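Local structure of Bak protein (5VMN) at residues Arg45-Leu50 with Gln79-Lys84. The protein probably blocks host-cell apoptosis as a viral Bcl-2 protein that sequesters the pro-apoptotic protein Bim and no other such ligand. Sequence-based numbering, arbitrary orientation.
With EDO (1,2-ethanediol), chain L; NO3 (nitrate ion), chain I.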
loop_
_atom_site.group_PDB
_atom_site.type_symbol
_atom_site.label_atom_id
_atom_site.label_comp_id
_atom_site.label_asym_id
_atom_site.label_seq_id
_atom_site.Cartn_x
_atom_site.Cartn_y
_atom_site.Cartn_z
ATOM N N ARG A 45 10.214 -10.108 -9.155
ATOM C CA ARG A 45 11.620 -10.447 -9.336
ATOM C C ARG A 45 12.321 -9.484 -10.275
ATOM O O ARG A 45 13.559 -9.412 -10.261
ATOM C CB ARG A 45 11.745 -11.866 -9.880
ATOM C CG ARG A 45 11.305 -12.917 -8.894
ATOM C CD ARG A 45 11.830 -14.286 -9.258
ATOM N NE ARG A 45 11.279 -15.265 -8.318
ATOM C CZ ARG A 45 10.136 -15.906 -8.492
ATOM N NH1 ARG A 45 9.429 -15.710 -9.597
ATOM N NH2 ARG A 45 9.712 -16.767 -7.568
ATOM N N ALA A 46 11.559 -8.769 -11.099
ATOM C CA ALA A 46 12.113 -7.854 -12.076
ATOM C C ALA A 46 12.244 -6.439 -11.525
ATOM O O ALA A 46 12.709 -5.556 -12.243
ATOM C CB ALA A 46 11.244 -7.840 -13.342
ATOM N N PHE A 47 11.873 -6.205 -10.273
ATOM C CA PHE A 47 12.001 -4.905 -9.616
ATOM C C PHE A 47 13.401 -4.754 -9.026
ATOM O O PHE A 47 14.108 -5.745 -8.849
ATOM C CB PHE A 47 10.963 -4.795 -8.505
ATOM C CG PHE A 47 9.561 -4.421 -8.970
ATOM C CD1 PHE A 47 8.960 -3.255 -8.518
ATOM C CD2 PHE A 47 8.850 -5.226 -9.811
ATOM C CE1 PHE A 47 7.712 -2.883 -8.943
ATOM C CE2 PHE A 47 7.571 -4.868 -10.209
ATOM C CZ PHE A 47 7.010 -3.704 -9.770
ATOM N N PRO A 48 13.842 -3.538 -8.709
ATOM C CA PRO A 48 15.183 -3.374 -8.157
ATOM C C PRO A 48 15.267 -3.908 -6.750
ATOM O O PRO A 48 14.278 -3.992 -6.029
ATOM C CB PRO A 48 15.427 -1.859 -8.177
ATOM C CG PRO A 48 14.252 -1.244 -8.545
ATOM C CD PRO A 48 13.239 -2.246 -9.003
ATOM N N ARG A 49 16.494 -4.254 -6.366
ATOM C CA ARG A 49 16.727 -4.775 -5.021
ATOM C C ARG A 49 16.419 -3.723 -3.976
ATOM O O ARG A 49 15.856 -4.029 -2.912
ATOM C CB ARG A 49 18.181 -5.263 -4.914
ATOM C CG ARG A 49 18.418 -6.438 -5.850
ATOM C CD ARG A 49 19.740 -6.350 -6.566
ATOM N NE ARG A 49 20.778 -6.800 -5.689
ATOM C CZ ARG A 49 22.072 -6.730 -5.967
ATOM N NH1 ARG A 49 22.517 -6.205 -7.105
ATOM N NH2 ARG A 49 22.915 -7.178 -5.078
ATOM N N LEU A 50 16.744 -2.465 -4.278
ATOM C CA LEU A 50 16.583 -1.373 -3.325
ATOM C C LEU A 50 15.183 -0.807 -3.468
ATOM O O LEU A 50 14.842 -0.331 -4.551
ATOM C CB LEU A 50 17.600 -0.278 -3.617
ATOM C CG LEU A 50 17.570 0.876 -2.629
ATOM C CD1 LEU A 50 18.032 0.415 -1.258
ATOM C CD2 LEU A 50 18.463 1.992 -3.143
ATOM N N GLN A 79 4.651 -5.066 0.378
ATOM C CA GLN A 79 4.732 -6.209 1.284
ATOM C C GLN A 79 5.856 -7.169 0.915
ATOM O O GLN A 79 6.583 -7.661 1.795
ATOM C CB GLN A 79 3.395 -6.953 1.287
ATOM C CG GLN A 79 3.368 -8.175 2.197
ATOM C CD GLN A 79 3.403 -7.820 3.646
ATOM O OE1 GLN A 79 2.372 -7.526 4.239
ATOM N NE2 GLN A 79 4.591 -7.849 4.240
ATOM N N LEU A 80 6.039 -7.425 -0.378
ATOM C CA LEU A 80 7.115 -8.313 -0.801
ATOM C C LEU A 80 8.475 -7.716 -0.457
ATOM O O LEU A 80 9.362 -8.425 0.046
ATOM C CB LEU A 80 6.978 -8.601 -2.294
ATOM C CG LEU A 80 5.760 -9.474 -2.643
ATOM C CD1 LEU A 80 5.526 -9.471 -4.131
ATOM C CD2 LEU A 80 5.994 -10.918 -2.189
ATOM N N TYR A 81 8.648 -6.409 -0.672
ATOM C CA TYR A 81 9.886 -5.765 -0.230
ATOM C C TYR A 81 10.059 -5.868 1.277
ATOM O O TYR A 81 11.163 -6.124 1.763
ATOM C CB TYR A 81 9.899 -4.286 -0.626
ATOM C CG TYR A 81 10.397 -3.993 -2.021
ATOM C CD1 TYR A 81 11.708 -4.247 -2.376
ATOM C CD2 TYR A 81 9.587 -3.353 -2.942
ATOM C CE1 TYR A 81 12.168 -3.926 -3.642
ATOM C CE2 TYR A 81 10.041 -3.042 -4.218
ATOM C CZ TYR A 81 11.336 -3.315 -4.542
ATOM O OH TYR A 81 11.801 -2.979 -5.782
ATOM N N PHE A 82 8.986 -5.608 2.034
ATOM C CA PHE A 82 9.070 -5.605 3.488
ATOM C C PHE A 82 9.431 -6.985 4.012
ATOM O O PHE A 82 10.323 -7.131 4.863
ATOM C CB PHE A 82 7.725 -5.116 4.040
ATOM C CG PHE A 82 7.718 -4.810 5.505
ATOM C CD1 PHE A 82 7.497 -5.813 6.427
ATOM C CD2 PHE A 82 7.838 -3.504 5.950
ATOM C CE1 PHE A 82 7.425 -5.532 7.780
ATOM C CE2 PHE A 82 7.755 -3.213 7.306
ATOM C CZ PHE A 82 7.561 -4.233 8.217
ATOM N N THR A 83 8.787 -8.021 3.479
ATOM C CA THR A 83 9.094 -9.384 3.896
ATOM C C THR A 83 10.549 -9.722 3.626
ATOM O O THR A 83 11.201 -10.396 4.437
ATOM C CB THR A 83 8.169 -10.369 3.180
ATOM O OG1 THR A 83 6.827 -10.115 3.596
ATOM C CG2 THR A 83 8.500 -11.799 3.559
ATOM N N LYS A 84 11.073 -9.280 2.484
ATOM C CA LYS A 84 12.436 -9.603 2.102
ATOM C C LYS A 84 13.475 -8.767 2.840
ATOM O O LYS A 84 14.669 -9.092 2.768
ATOM C CB LYS A 84 12.570 -9.429 0.581
ATOM C CG LYS A 84 13.827 -9.974 -0.028
ATOM C CD LYS A 84 13.843 -9.732 -1.541
ATOM C CE LYS A 84 14.988 -10.487 -2.225
ATOM N NZ LYS A 84 15.033 -10.216 -3.692
HETATM C C1 EDO L . 15.340 -8.579 -8.130
HETATM O O1 EDO L . 15.267 -9.942 -8.640
HETATM C C2 EDO L . 14.067 -8.090 -7.444
HETATM O O2 EDO L . 13.649 -8.947 -6.376
HETATM N N NO3 I . 13.737 -12.188 -6.343
HETATM O O1 NO3 I . 14.238 -11.070 -6.680
HETATM O O2 NO3 I . 14.174 -13.264 -6.881
HETATM O O3 NO3 I . 12.796 -12.220 -5.479
HETATM O O HOH W 1 11.803 -0.126 -5.954
#
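Y81 reaches out from helix 68-84 and sets its hydroxyl against F47 CB and the P48 ring in the loop that links helix 40-44 to helix 53-60. Its CG stands anti to its own carbonyl carbon (chi1 -85°), a setting that carries the hydroxyl to the loop backbone. There Y81 OH donates to P48 O at 2.7 Å; the C=O...donor angle of 140° and the position in the carbonyl plane place the bond on a lone pair. P48 O also lies in the plane of the phenol ring, at its edge, 3.2 Å from Y81 CE1, and R49 O is at the same edge, 3.8 Å from Y81 CE1. F47 crosses Y81 at about a right angle: its CB comes to 3.4 Å from Y81 OH, and the hydroxyl sits at the edge of the F47 ring. On the proline, CD is the nearest side-chain atom, 3.6 Å from Y81 OH. In this all-helical Bcl-2 fold the tyrosine thus ties the irregular connection to the C-terminal part of helix 68-84; the buried side chain also touches I53 and I56 of helix 53-60 and I94 of helix 88-103, and packs edge-to-face with the ring of F44. A water donates to Y81 OH at 2.9 Å and weakly to L50 O, so the phenol oxygen has both a donor and an acceptor partner. K84 is extended beyond CG, and its NZ donates weak hydrogen bonds to a nitrate and an ethanediol, both probably from the crystallisation liquor; nitrate O2 lies 3.5 Å from R45 CD, a contact and not a bond.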